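Local coordinates for beta-mannosidase (Trichoderma harzianum, PDB 4CVU), which probably hydrolyses beta-mannosides, releasing mannose, as a glycosylated fungal beta-mannosidase of glycoside hydrolase family 2, at residues 173-178 and 188-193; 404-409 and 917-922; 454-459 and 510-515; 723-728 and 889-894. All blocks are in the same frame, centred on the assembly; numbering follows the deposited sequence.

Contact 1 (173-178 and 188-193). With NAG (2-acetamido-2-deoxy-beta-D-glucopyranose), chain J.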
# COMPACT_ATOMS: atom_id res chain seq x y z
N GLN A 173 -4.08 39.86 -21.05
CA GLN A 173 -4.84 40.24 -19.88
C GLN A 173 -4.32 39.60 -18.59
O GLN A 173 -3.83 38.46 -18.57
CB GLN A 173 -6.33 39.92 -20.06
CG GLN A 173 -7.19 40.58 -19.00
CD GLN A 173 -8.69 40.47 -19.28
OE1 GLN A 173 -9.11 39.84 -20.23
NE2 GLN A 173 -9.49 41.12 -18.44
N HIS A 174 -4.42 40.38 -17.52
CA HIS A 174 -4.14 39.92 -16.18
C HIS A 174 -5.26 40.36 -15.26
O HIS A 174 -5.93 41.36 -15.52
CB HIS A 174 -2.79 40.44 -15.69
CG HIS A 174 -1.65 39.92 -16.51
ND1 HIS A 174 -1.14 40.59 -17.59
CD2 HIS A 174 -0.97 38.75 -16.43
CE1 HIS A 174 -0.17 39.88 -18.13
NE2 HIS A 174 -0.06 38.75 -17.46
N TRP A 175 -5.45 39.59 -14.19
CA TRP A 175 -6.53 39.81 -13.26
C TRP A 175 -5.93 39.88 -11.87
O TRP A 175 -4.79 39.41 -11.64
CB TRP A 175 -7.52 38.62 -13.31
CG TRP A 175 -8.29 38.48 -14.56
CD1 TRP A 175 -9.57 38.90 -14.77
CD2 TRP A 175 -7.87 37.85 -15.77
NE1 TRP A 175 -9.97 38.59 -16.05
CE2 TRP A 175 -8.95 37.93 -16.68
CE3 TRP A 175 -6.69 37.22 -16.19
CZ2 TRP A 175 -8.88 37.42 -17.97
CZ3 TRP A 175 -6.62 36.72 -17.48
CH2 TRP A 175 -7.71 36.82 -18.36
N PRO A 176 -6.70 40.44 -10.91
CA PRO A 176 -6.28 40.42 -9.51
C PRO A 176 -6.04 39.00 -9.02
O PRO A 176 -6.67 38.06 -9.50
CB PRO A 176 -7.45 41.07 -8.77
CG PRO A 176 -8.16 41.85 -9.80
CD PRO A 176 -7.96 41.15 -11.10
N ALA A 177 -5.13 38.87 -8.07
CA ALA A 177 -4.72 37.60 -7.53
C ALA A 177 -5.91 36.80 -6.98
O ALA A 177 -5.99 35.60 -7.18
CB ALA A 177 -3.68 37.82 -6.43
N SER A 178 -6.86 37.47 -6.32
CA SER A 178 -8.01 36.81 -5.75
C SER A 178 -8.93 36.18 -6.82
O SER A 178 -9.63 35.21 -6.54
CB SER A 178 -8.80 37.75 -4.82
OG SER A 178 -9.35 38.84 -5.52
N ARG A 188 -4.72 28.59 -15.27
CA ARG A 188 -5.62 27.69 -15.97
C ARG A 188 -6.64 28.40 -16.86
O ARG A 188 -7.18 27.83 -17.77
CB ARG A 188 -6.34 26.75 -15.00
CG ARG A 188 -7.44 27.37 -14.19
CD ARG A 188 -7.94 26.52 -13.01
NE ARG A 188 -8.67 27.29 -12.00
CZ ARG A 188 -9.97 27.55 -12.06
NH1 ARG A 188 -10.63 27.14 -13.07
NH2 ARG A 188 -10.61 28.24 -11.12
N GLN A 189 -6.90 29.67 -16.58
CA GLN A 189 -7.89 30.41 -17.36
C GLN A 189 -7.48 30.53 -18.85
O GLN A 189 -8.33 30.79 -19.71
CB GLN A 189 -8.12 31.80 -16.73
CG GLN A 189 -6.99 32.83 -16.90
CD GLN A 189 -5.95 32.78 -15.80
OE1 GLN A 189 -5.72 31.73 -15.17
NE2 GLN A 189 -5.26 33.92 -15.60
N TRP A 190 -6.19 30.34 -19.13
CA TRP A 190 -5.63 30.53 -20.49
C TRP A 190 -5.75 29.30 -21.37
O TRP A 190 -5.46 29.38 -22.55
CB TRP A 190 -4.14 30.99 -20.43
CG TRP A 190 -4.07 32.41 -20.06
CD1 TRP A 190 -3.67 32.93 -18.87
CD2 TRP A 190 -4.50 33.50 -20.86
NE1 TRP A 190 -3.80 34.30 -18.88
CE2 TRP A 190 -4.31 34.67 -20.09
CE3 TRP A 190 -4.99 33.62 -22.17
CZ2 TRP A 190 -4.61 35.94 -20.59
CZ3 TRP A 190 -5.27 34.89 -22.67
CH2 TRP A 190 -5.09 36.03 -21.88
N VAL A 191 -6.19 28.18 -20.82
CA VAL A 191 -6.22 26.94 -21.62
C VAL A 191 -7.59 26.28 -21.63
O VAL A 191 -8.21 26.10 -20.60
CB VAL A 191 -5.13 25.95 -21.19
CG1 VAL A 191 -5.21 25.63 -19.70
CG2 VAL A 191 -5.23 24.66 -22.01
N ARG A 192 -8.06 25.92 -22.82
CA ARG A 192 -9.29 25.16 -22.96
C ARG A 192 -9.01 23.67 -22.70
O ARG A 192 -8.89 22.85 -23.62
CB ARG A 192 -9.89 25.39 -24.35
CG ARG A 192 -10.19 26.83 -24.65
CD ARG A 192 -11.01 27.47 -23.58
NE ARG A 192 -12.14 26.62 -23.22
CZ ARG A 192 -12.68 26.50 -22.01
NH1 ARG A 192 -12.22 27.19 -20.97
NH2 ARG A 192 -13.72 25.69 -21.83
N LYS A 193 -8.92 23.36 -21.39
CA LYS A 193 -8.63 22.04 -20.84
C LYS A 193 -9.45 21.97 -19.56
O LYS A 193 -9.76 23.01 -18.90
CB LYS A 193 -7.11 21.86 -20.56
CG LYS A 193 -6.68 20.50 -19.96
CD LYS A 193 -5.17 20.26 -20.08
CE LYS A 193 -4.65 19.01 -19.35
NZ LYS A 193 -5.63 17.89 -19.31
C1 NAG J . 1.58 36.09 -14.64
C2 NAG J . 2.30 35.73 -13.36
C3 NAG J . 2.62 36.91 -12.46
C4 NAG J . 3.23 38.09 -13.23
C5 NAG J . 2.50 38.34 -14.54
C6 NAG J . 3.22 39.41 -15.38
C7 NAG J . 1.92 33.54 -12.42
C8 NAG J . 0.99 32.71 -11.59
N2 NAG J . 1.51 34.79 -12.60
O3 NAG J . 3.53 36.44 -11.49
O4 NAG J . 3.09 39.24 -12.42
O5 NAG J . 2.34 37.12 -15.29
O6 NAG J . 3.66 38.90 -16.63
O7 NAG J . 2.96 33.04 -12.90
O HOH W 1 -3.36 36.28 -16.90

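Contact 2 (404-409 and 917-922). With NA (sodium ion), chain B.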
# COMPACT_ATOMS: atom_id res chain seq x y z
N MET A 404 -19.58 3.39 -15.10
CA MET A 404 -20.61 4.42 -15.16
C MET A 404 -22.01 3.80 -15.01
O MET A 404 -22.89 4.40 -14.41
CB MET A 404 -20.51 5.23 -16.45
CG MET A 404 -19.26 6.09 -16.52
SD MET A 404 -19.18 7.30 -15.18
CE MET A 404 -20.81 8.05 -15.31
N ASN A 405 -22.20 2.58 -15.49
CA ASN A 405 -23.44 1.87 -15.19
C ASN A 405 -23.67 1.64 -13.68
O ASN A 405 -24.77 1.92 -13.18
CB ASN A 405 -23.55 0.58 -16.03
CG ASN A 405 -24.17 0.85 -17.42
OD1 ASN A 405 -25.25 1.41 -17.50
ND2 ASN A 405 -23.49 0.46 -18.48
N ARG A 406 -22.62 1.21 -12.95
CA ARG A 406 -22.73 1.06 -11.49
C ARG A 406 -23.08 2.39 -10.81
O ARG A 406 -23.84 2.44 -9.85
CB ARG A 406 -21.44 0.55 -10.88
CG ARG A 406 -21.12 -0.90 -11.31
CD ARG A 406 -20.05 -1.50 -10.42
NE ARG A 406 -18.70 -1.00 -10.64
CZ ARG A 406 -17.83 -1.51 -11.52
NH1 ARG A 406 -18.17 -2.48 -12.33
NH2 ARG A 406 -16.60 -1.02 -11.60
N LEU A 407 -22.43 3.45 -11.28
CA LEU A 407 -22.73 4.79 -10.75
C LEU A 407 -24.18 5.17 -11.03
O LEU A 407 -24.86 5.81 -10.18
CB LEU A 407 -21.76 5.81 -11.34
CG LEU A 407 -21.95 7.26 -10.89
CD1 LEU A 407 -20.58 7.95 -10.91
CD2 LEU A 407 -22.90 8.02 -11.77
N PHE A 408 -24.67 4.89 -12.23
CA PHE A 408 -26.09 5.21 -12.50
C PHE A 408 -27.06 4.35 -11.70
O PHE A 408 -28.08 4.86 -11.25
CB PHE A 408 -26.42 5.25 -13.99
CG PHE A 408 -26.14 6.58 -14.60
CD1 PHE A 408 -27.13 7.57 -14.60
CD2 PHE A 408 -24.90 6.86 -15.15
CE1 PHE A 408 -26.88 8.80 -15.21
CE2 PHE A 408 -24.64 8.10 -15.73
CZ PHE A 408 -25.64 9.08 -15.74
N ASP A 409 -26.72 3.08 -11.47
CA ASP A 409 -27.53 2.26 -10.56
C ASP A 409 -27.68 2.97 -9.20
O ASP A 409 -28.73 2.97 -8.65
CB ASP A 409 -26.90 0.96 -10.20
CG ASP A 409 -26.78 -0.02 -11.35
OD1 ASP A 409 -27.41 0.08 -12.41
OD2 ASP A 409 -26.08 -0.98 -11.13
N THR A 917 -27.88 -5.20 -3.74
CA THR A 917 -27.70 -5.22 -5.19
C THR A 917 -26.25 -5.55 -5.52
O THR A 917 -25.38 -4.72 -5.35
CB THR A 917 -28.11 -3.87 -5.75
OG1 THR A 917 -29.47 -3.64 -5.41
CG2 THR A 917 -27.93 -3.80 -7.26
N LEU A 918 -25.99 -6.78 -5.92
CA LEU A 918 -24.64 -7.23 -6.20
C LEU A 918 -24.28 -6.76 -7.59
O LEU A 918 -24.86 -7.22 -8.56
CB LEU A 918 -24.54 -8.76 -6.11
CG LEU A 918 -23.17 -9.39 -6.36
CD1 LEU A 918 -22.17 -8.84 -5.38
CD2 LEU A 918 -23.25 -10.90 -6.20
N GLN A 919 -23.33 -5.85 -7.70
CA GLN A 919 -22.86 -5.35 -8.99
C GLN A 919 -21.65 -6.10 -9.47
O GLN A 919 -21.52 -6.37 -10.66
CB GLN A 919 -22.55 -3.87 -8.95
CG GLN A 919 -23.75 -3.05 -8.59
CD GLN A 919 -23.42 -1.61 -8.38
OE1 GLN A 919 -22.46 -1.29 -7.69
NE2 GLN A 919 -24.19 -0.71 -8.99
N GLN A 920 -20.74 -6.44 -8.56
CA GLN A 920 -19.59 -7.26 -8.92
C GLN A 920 -19.09 -8.02 -7.72
O GLN A 920 -19.04 -7.49 -6.65
CB GLN A 920 -18.45 -6.37 -9.44
CG GLN A 920 -17.17 -7.13 -9.78
CD GLN A 920 -16.05 -6.20 -10.20
OE1 GLN A 920 -15.80 -6.04 -11.37
NE2 GLN A 920 -15.41 -5.54 -9.23
N ASP A 921 -18.69 -9.26 -7.93
CA ASP A 921 -18.15 -10.09 -6.85
C ASP A 921 -16.82 -10.67 -7.26
O ASP A 921 -16.73 -11.26 -8.30
CB ASP A 921 -19.12 -11.23 -6.55
CG ASP A 921 -18.72 -12.02 -5.33
OD1 ASP A 921 -17.83 -11.58 -4.58
OD2 ASP A 921 -19.31 -13.09 -5.11
N THR A 922 -15.80 -10.50 -6.44
CA THR A 922 -14.50 -11.15 -6.67
C THR A 922 -14.25 -12.31 -5.69
O THR A 922 -13.25 -12.98 -5.80
CB THR A 922 -13.33 -10.16 -6.51
OG1 THR A 922 -13.26 -9.73 -5.15
CG2 THR A 922 -13.50 -8.95 -7.43
NA NA B . -26.30 -2.66 -12.59
O HOH W 2 -20.64 -3.95 -13.03
O HOH W 3 -23.77 -3.91 -12.49

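Contact 3 (454-459 and 510-515). With MAN (alpha-D-mannopyranose), chain D; NAG (2-acetamido-2-deoxy-beta-D-glucopyranose), chain C; MAN (alpha-D-mannopyranose), chain E.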
# COMPACT_ATOMS: atom_id res chain seq x y z
N TYR A 454 -12.25 34.76 -17.20
CA TYR A 454 -11.59 34.23 -18.38
C TYR A 454 -11.24 35.32 -19.40
O TYR A 454 -11.82 36.44 -19.36
CB TYR A 454 -12.48 33.16 -19.03
CG TYR A 454 -12.51 31.88 -18.24
CD1 TYR A 454 -13.39 31.72 -17.19
CD2 TYR A 454 -11.62 30.86 -18.51
CE1 TYR A 454 -13.40 30.56 -16.44
CE2 TYR A 454 -11.60 29.70 -17.78
CZ TYR A 454 -12.50 29.53 -16.75
OH TYR A 454 -12.46 28.39 -15.97
N PRO A 455 -10.30 35.00 -20.31
CA PRO A 455 -9.99 35.92 -21.43
C PRO A 455 -11.17 36.12 -22.37
O PRO A 455 -12.09 35.30 -22.41
CB PRO A 455 -8.85 35.20 -22.17
CG PRO A 455 -8.31 34.22 -21.21
CD PRO A 455 -9.48 33.78 -20.38
N ASP A 456 -11.14 37.22 -23.10
CA ASP A 456 -12.15 37.50 -24.12
C ASP A 456 -11.52 38.19 -25.35
O ASP A 456 -12.19 38.96 -26.04
CB ASP A 456 -13.28 38.35 -23.56
CG ASP A 456 -14.49 38.39 -24.47
OD1 ASP A 456 -14.81 37.34 -25.10
OD2 ASP A 456 -15.15 39.46 -24.57
N SER A 457 -10.26 37.85 -25.64
CA SER A 457 -9.61 38.29 -26.87
C SER A 457 -10.29 37.56 -28.03
O SER A 457 -11.07 36.63 -27.82
CB SER A 457 -8.14 37.94 -26.81
OG SER A 457 -7.97 36.53 -26.77
N ASP A 458 -10.00 37.99 -29.26
CA ASP A 458 -10.64 37.44 -30.46
C ASP A 458 -10.24 35.98 -30.71
O ASP A 458 -11.06 35.18 -31.10
CB ASP A 458 -10.30 38.30 -31.72
CG ASP A 458 -10.92 39.72 -31.68
OD1 ASP A 458 -11.81 39.99 -30.87
OD2 ASP A 458 -10.53 40.59 -32.48
N ASP A 459 -8.98 35.64 -30.49
CA ASP A 459 -8.53 34.27 -30.75
C ASP A 459 -9.12 33.28 -29.71
O ASP A 459 -9.54 32.19 -30.08
CB ASP A 459 -7.00 34.15 -30.75
CG ASP A 459 -6.38 34.59 -32.09
OD1 ASP A 459 -7.12 34.75 -33.09
OD2 ASP A 459 -5.15 34.73 -32.15
N LEU A 510 -17.00 42.90 -16.30
CA LEU A 510 -18.42 42.56 -16.44
C LEU A 510 -18.82 42.51 -17.93
O LEU A 510 -19.54 41.60 -18.36
CB LEU A 510 -19.30 43.54 -15.66
CG LEU A 510 -20.78 43.19 -15.56
CD1 LEU A 510 -21.00 41.85 -14.87
CD2 LEU A 510 -21.50 44.26 -14.79
N GLY A 511 -18.32 43.46 -18.74
CA GLY A 511 -18.63 43.49 -20.18
C GLY A 511 -18.09 42.29 -20.94
O GLY A 511 -18.73 41.81 -21.85
N GLN A 512 -16.93 41.81 -20.54
CA GLN A 512 -16.37 40.60 -21.14
C GLN A 512 -17.23 39.38 -20.80
O GLN A 512 -17.40 38.49 -21.64
CB GLN A 512 -14.95 40.36 -20.64
CG GLN A 512 -13.91 41.35 -21.10
CD GLN A 512 -12.55 41.01 -20.52
OE1 GLN A 512 -12.39 40.96 -19.30
NE2 GLN A 512 -11.57 40.74 -21.39
N TYR A 513 -17.72 39.35 -19.56
CA TYR A 513 -18.61 38.30 -19.09
C TYR A 513 -19.86 38.24 -19.96
O TYR A 513 -20.20 37.19 -20.48
CB TYR A 513 -18.98 38.47 -17.61
CG TYR A 513 -20.18 37.64 -17.15
CD1 TYR A 513 -20.09 36.27 -16.98
CD2 TYR A 513 -21.40 38.26 -16.85
CE1 TYR A 513 -21.19 35.51 -16.57
CE2 TYR A 513 -22.49 37.52 -16.43
CZ TYR A 513 -22.38 36.15 -16.28
OH TYR A 513 -23.46 35.40 -15.86
N GLU A 514 -20.53 39.38 -20.07
CA GLU A 514 -21.72 39.48 -20.92
C GLU A 514 -21.38 39.14 -22.36
O GLU A 514 -22.10 38.39 -23.01
CB GLU A 514 -22.32 40.88 -20.85
CG GLU A 514 -22.94 41.19 -19.51
CD GLU A 514 -23.70 42.50 -19.51
OE1 GLU A 514 -23.37 43.37 -20.36
OE2 GLU A 514 -24.61 42.64 -18.67
N ASN A 515 -20.27 39.67 -22.85
CA ASN A 515 -19.90 39.48 -24.25
C ASN A 515 -19.63 38.01 -24.54
O ASN A 515 -20.13 37.47 -25.55
CB ASN A 515 -18.68 40.33 -24.60
CG ASN A 515 -18.24 40.13 -26.04
OD1 ASN A 515 -18.94 40.54 -26.96
ND2 ASN A 515 -17.14 39.46 -26.24
C1 MAN D . -16.79 46.05 -25.47
C2 MAN D . -16.42 45.05 -26.56
C3 MAN D . -16.42 43.64 -26.02
C4 MAN D . -15.59 43.55 -24.75
C5 MAN D . -16.14 44.54 -23.74
C6 MAN D . -15.37 44.44 -22.43
O2 MAN D . -15.14 45.34 -27.08
O3 MAN D . -15.90 42.73 -26.97
O4 MAN D . -15.62 42.21 -24.26
O5 MAN D . -16.05 45.85 -24.28
O6 MAN D . -15.99 45.22 -21.42
C1 NAG C . -25.37 46.49 -16.70
C2 NAG C . -25.14 46.29 -18.18
C3 NAG C . -23.68 45.98 -18.42
C4 NAG C . -22.77 47.03 -17.81
C5 NAG C . -23.16 47.13 -16.34
C6 NAG C . -22.30 48.06 -15.50
C7 NAG C . -26.92 45.28 -19.52
C8 NAG C . -27.59 44.05 -19.99
N2 NAG C . -25.88 45.15 -18.69
O3 NAG C . -23.46 45.76 -19.79
O4 NAG C . -21.44 46.56 -17.91
O5 NAG C . -24.52 47.50 -16.22
O6 NAG C . -22.13 49.19 -16.28
O7 NAG C . -27.35 46.35 -19.87
C1 MAN E . -18.93 46.62 -23.03
C2 MAN E . -18.83 46.94 -24.52
C3 MAN E . -20.25 46.98 -25.07
C4 MAN E . -20.98 45.66 -24.76
C5 MAN E . -20.92 45.31 -23.28
C6 MAN E . -21.52 43.93 -22.99
O2 MAN E . -18.20 45.90 -25.26
O3 MAN E . -20.18 47.11 -26.46
O4 MAN E . -22.31 45.73 -25.17
O5 MAN E . -19.56 45.35 -22.85
O6 MAN E . -20.76 42.88 -23.53
O HOH W 4 -12.51 38.44 -17.79

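Contact 4 (723-728 and 889-894)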
# COMPACT_ATOMS: atom_id res chain seq x y z
N ASP A 723 -14.57 4.03 -5.78
CA ASP A 723 -14.81 2.70 -6.41
C ASP A 723 -16.32 2.46 -6.48
O ASP A 723 -16.78 1.45 -6.97
CB ASP A 723 -14.07 1.61 -5.68
CG ASP A 723 -14.69 1.20 -4.34
OD1 ASP A 723 -15.56 1.89 -3.70
OD2 ASP A 723 -14.19 0.16 -3.87
N GLY A 724 -17.06 3.41 -5.93
CA GLY A 724 -18.50 3.31 -5.90
C GLY A 724 -19.14 3.05 -4.55
O GLY A 724 -20.35 3.14 -4.46
N ARG A 725 -18.34 2.76 -3.51
CA ARG A 725 -18.84 2.33 -2.21
C ARG A 725 -19.67 3.48 -1.66
O ARG A 725 -19.22 4.58 -1.72
CB ARG A 725 -17.69 2.11 -1.20
CG ARG A 725 -18.17 1.73 0.21
CD ARG A 725 -17.07 1.49 1.21
NE ARG A 725 -16.42 0.20 0.95
CZ ARG A 725 -16.73 -0.97 1.52
NH1 ARG A 725 -17.68 -1.08 2.43
NH2 ARG A 725 -16.06 -2.08 1.15
N TRP A 726 -20.80 3.16 -1.10
CA TRP A 726 -21.69 4.10 -0.42
C TRP A 726 -21.16 4.50 0.97
O TRP A 726 -20.90 3.66 1.81
CB TRP A 726 -23.05 3.47 -0.29
CG TRP A 726 -23.80 3.42 -1.56
CD1 TRP A 726 -23.31 3.24 -2.78
CD2 TRP A 726 -25.21 3.61 -1.73
NE1 TRP A 726 -24.31 3.25 -3.73
CE2 TRP A 726 -25.49 3.47 -3.10
CE3 TRP A 726 -26.27 3.80 -0.84
CZ2 TRP A 726 -26.76 3.59 -3.62
CZ3 TRP A 726 -27.54 3.90 -1.36
CH2 TRP A 726 -27.78 3.83 -2.75
N LYS A 727 -21.09 5.80 1.21
CA LYS A 727 -20.99 6.35 2.54
C LYS A 727 -22.35 6.17 3.21
O LYS A 727 -23.25 5.56 2.64
CB LYS A 727 -20.63 7.84 2.51
CG LYS A 727 -19.27 8.15 1.88
CD LYS A 727 -18.79 9.55 2.25
CE LYS A 727 -17.48 9.88 1.52
NZ LYS A 727 -16.96 11.27 1.66
N VAL A 728 -22.47 6.72 4.42
CA VAL A 728 -23.73 6.79 5.12
C VAL A 728 -24.69 7.73 4.36
O VAL A 728 -25.87 7.44 4.30
CB VAL A 728 -23.58 7.26 6.58
CG1 VAL A 728 -24.93 7.38 7.28
CG2 VAL A 728 -22.73 6.28 7.36
N LEU A 889 -24.55 -1.81 8.19
CA LEU A 889 -23.95 -2.98 7.56
C LEU A 889 -22.81 -2.51 6.72
O LEU A 889 -22.94 -1.50 6.03
CB LEU A 889 -24.98 -3.65 6.69
CG LEU A 889 -26.21 -4.19 7.46
CD1 LEU A 889 -27.41 -4.23 6.55
CD2 LEU A 889 -25.93 -5.56 7.99
N THR A 890 -21.71 -3.26 6.73
CA THR A 890 -20.55 -2.91 6.01
C THR A 890 -20.24 -4.12 5.16
O THR A 890 -20.02 -5.15 5.75
CB THR A 890 -19.32 -2.66 6.94
OG1 THR A 890 -19.61 -1.62 7.87
CG2 THR A 890 -18.10 -2.28 6.10
N HIS A 891 -20.29 -3.99 3.83
CA HIS A 891 -19.82 -5.06 2.91
C HIS A 891 -18.29 -5.03 2.79
O HIS A 891 -17.68 -3.99 2.94
CB HIS A 891 -20.53 -4.92 1.55
CG HIS A 891 -20.03 -3.80 0.70
ND1 HIS A 891 -18.94 -3.94 -0.14
CD2 HIS A 891 -20.49 -2.54 0.52
CE1 HIS A 891 -18.75 -2.81 -0.79
NE2 HIS A 891 -19.67 -1.94 -0.39
N PRO A 892 -17.66 -6.19 2.51
CA PRO A 892 -16.22 -6.22 2.46
C PRO A 892 -15.66 -5.66 1.16
O PRO A 892 -16.41 -5.35 0.23
CB PRO A 892 -15.91 -7.73 2.53
CG PRO A 892 -17.05 -8.35 1.83
CD PRO A 892 -18.24 -7.52 2.28
N ALA A 893 -14.35 -5.58 1.13
CA ALA A 893 -13.58 -5.17 -0.03
C ALA A 893 -13.84 -5.92 -1.33
O ALA A 893 -13.78 -5.33 -2.40
CB ALA A 893 -12.06 -5.23 0.27
N GLY A 894 -14.07 -7.21 -1.31
CA GLY A 894 -14.10 -7.89 -2.66
C GLY A 894 -15.38 -7.76 -3.50
O GLY A 894 -15.52 -8.41 -4.56
O HOH W 5 -21.53 0.20 -1.19

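Contact 1 (173-178 and 188-193)
Aromatic packing comes first: W175 and W190 meet through their six-membered rings, whose centroids lie 5.8 Å apart with planes inclined at 59°, an oblique pair. The nearest carbons are W175 CZ3 and W190 CZ2, at 3.8 Å, and the latter approaches the rim of the W175 ring close to its plane. Polar contacts run alongside. The carbonyl O of Q173 lies in the plane of the W190 indole at its edge, 3.3 Å from CZ2. A water bridges the same two residues, donating to Q173 O at 2.8 Å and accepting from W190 NE1 at 2.8 Å, so the buried indole N-H is satisfied and its ring direction is tied to the opposing backbone.

Amide-to-ring packing completes the contact. Q189 bends at its second torsion (chi2 -89°), which brings NE2 to 3.6 Å from W175 CZ3, the amide turned 77° from the ring. Within its own segment, Q173 lays its amide carbon over a face of W175 near the rim, and the end of that amide is hydrogen-bonded to Q512. Nearby, H174 donates to N167 O and has NE2 3.6 Å from O5 of an N-acetylglucosamine belonging to an attached glycan.

Both segments belong to the long loop between helix 159-168 and strand 215-221 in the galactose-binding-like region; W190 packs on I166 of that helix and on P455, P176 on A501 of helix 490-501, and R192 on F460 of helix 458-475.

Contact 2 (404-409 and 917-922)
A classic beta bulge, in which Q919 and Q920 both face L896, carries Q919 from strand 911-921 of the Ig-fold domain against R406 and D409 of helix 401-413. That helix follows strand 380-389 of the central barrel sheet, consistent with the (beta/alpha)8 fold of family 2 enzymes. The local axes are 10.1 Å apart and run nearly antiparallel, at 161°.

The Q919 amide does most of the work. Its chain is extended beyond CG (chi2 173°), which carries the amide to the helix. There NE2 donates to R406 O at 3.3 Å, meeting a lone pair in the carbonyl plane, although the approach is strongly bent, with a C=O...N angle of 103°. The second donation, to D409 OD2 at 2.9 Å, uses the anti lone pair of that oxygen. Both acceptors lie near the amide plane. Beside these bonds the aliphatic part of R406 crosses the glutamine at an angle: R406 CD is 3.7 Å from Q919 CB. R406 NH1 donates to a water at 3.0 Å that bonds only weakly to Q919 O.

D409 also holds a sodium ion, with OD2 at 2.2 Å and OD1 at 3.0 Å, and a water is a further ligand. R439 donates to D409 OD1. Surrounded by a cation, an arginine and an amide N-H, the carboxylate is probably kept ionised, while two acceptors for one NE2 fix the rotation of the Q919 amide.

Contact 3 (454-459 and 510-515)
D456, in the loop ahead of a helix, and Q512, on helix 506-528, bring their CA atoms to 6.0 Å, the nearest backbone approach of the two segments. The loop follows strand 442-446 of the central barrel sheet and ends in an N-cap: S457 precedes helix 458-475 and its OG accepts a weak bond from F460 N.

D456 is the hub. Its OD2 accepts from N515 ND2 at 2.6 Å with an N-H...O angle of 142°, through the syn lone pair; the oxygen stands 24° out of the asparagine amide plane, so this short bond is neither straight nor flat. N515 reaches it because its CG is anti to the backbone N (chi1 178°), sending the amide across to the loop. A mannose O4 donates weakly to the same OD2 at 2.8 Å, so one carboxylate oxygen of the loop meets both the helix and, weakly, the glycan.

Q512 packs beside this group, its NE2 3.7 Å from D456 CB. Its polar end is spoken for: NE2 donates to Q173, and OE1 accepts from a water that also donates to Y454 O. The CG of Q512 lies against the same mannose.

Further sugars of glycan attached to the protein cover the helix. G511 O, which also takes the helical bond from N515 N, accepts from O6 of a second mannose at 2.8 Å. E514, which also bonds Y558, grips an N-acetylglucosamine with both carboxylate oxygens: sugar N2 donates to OE2 at 2.8 Å, and sugar O3 to OE1 at a very short 2.5 Å.

Contact 4 (723-728 and 889-894)
Stacking holds R725 to H891: the guanidinium lies flat on the imidazole, centres 3.8 Å apart and planes inclined by only 9°. R725 NH1 sits over the middle of the ring, 3.5 Å above its plane. Full extension through chi2 followed by a bend at chi3 (-74°) sets the guanidinium against that face.

The same group also donates hydrogen bonds, end-on, to one backbone atom. NH1 reaches H891 O at 3.0 Å and NH2 reaches H891 O at 3.1 Å; the oxygen lies in the guanidinium plane, while both donors come from one face of the carbonyl plane. The flat arginine is thus held by ring and carbonyl of a single residue.

These bonds join the loop between strand 702-705, of the barrel sheet, and helix 729-736 to the end of strand 884-890 in the Ig-fold domain, an interface to which W726 adds a ring stack on F898.

Local bonds probably help to position both partners. D723 OD1 accepts from R725 N at 2.9 Å, making an Asx turn, and H891 ND1 donates to P892 O at 2.9 Å, tilted from the ring plane. A water accepts from W726 N and is 2.9 Å from H891 NE2.

Overall arrangement
The four contacts form two clusters. Contacts 1 and 3 have centres 12 Å apart and touch, with Q173 OE1 meeting Q512 NE2 and W190 packing on P455: the loop of the galactose-binding-like region rests on the loop 454-457 and on helix 506-528, which the glycan covers. Contacts 2 and 4, with centres 11 Å apart, also touch, T922 OG1 reaching G894 O, and both join the Ig-fold domain to the barrel region. The clusters lie far apart, contacts 3 and 4 having centres 46 Å apart. Along the chain contact 1 closes first; contacts 3 and then 4 are nested within the long loop closed by contact 2. Flanking domains thus pack on well-separated parts of the central barrel.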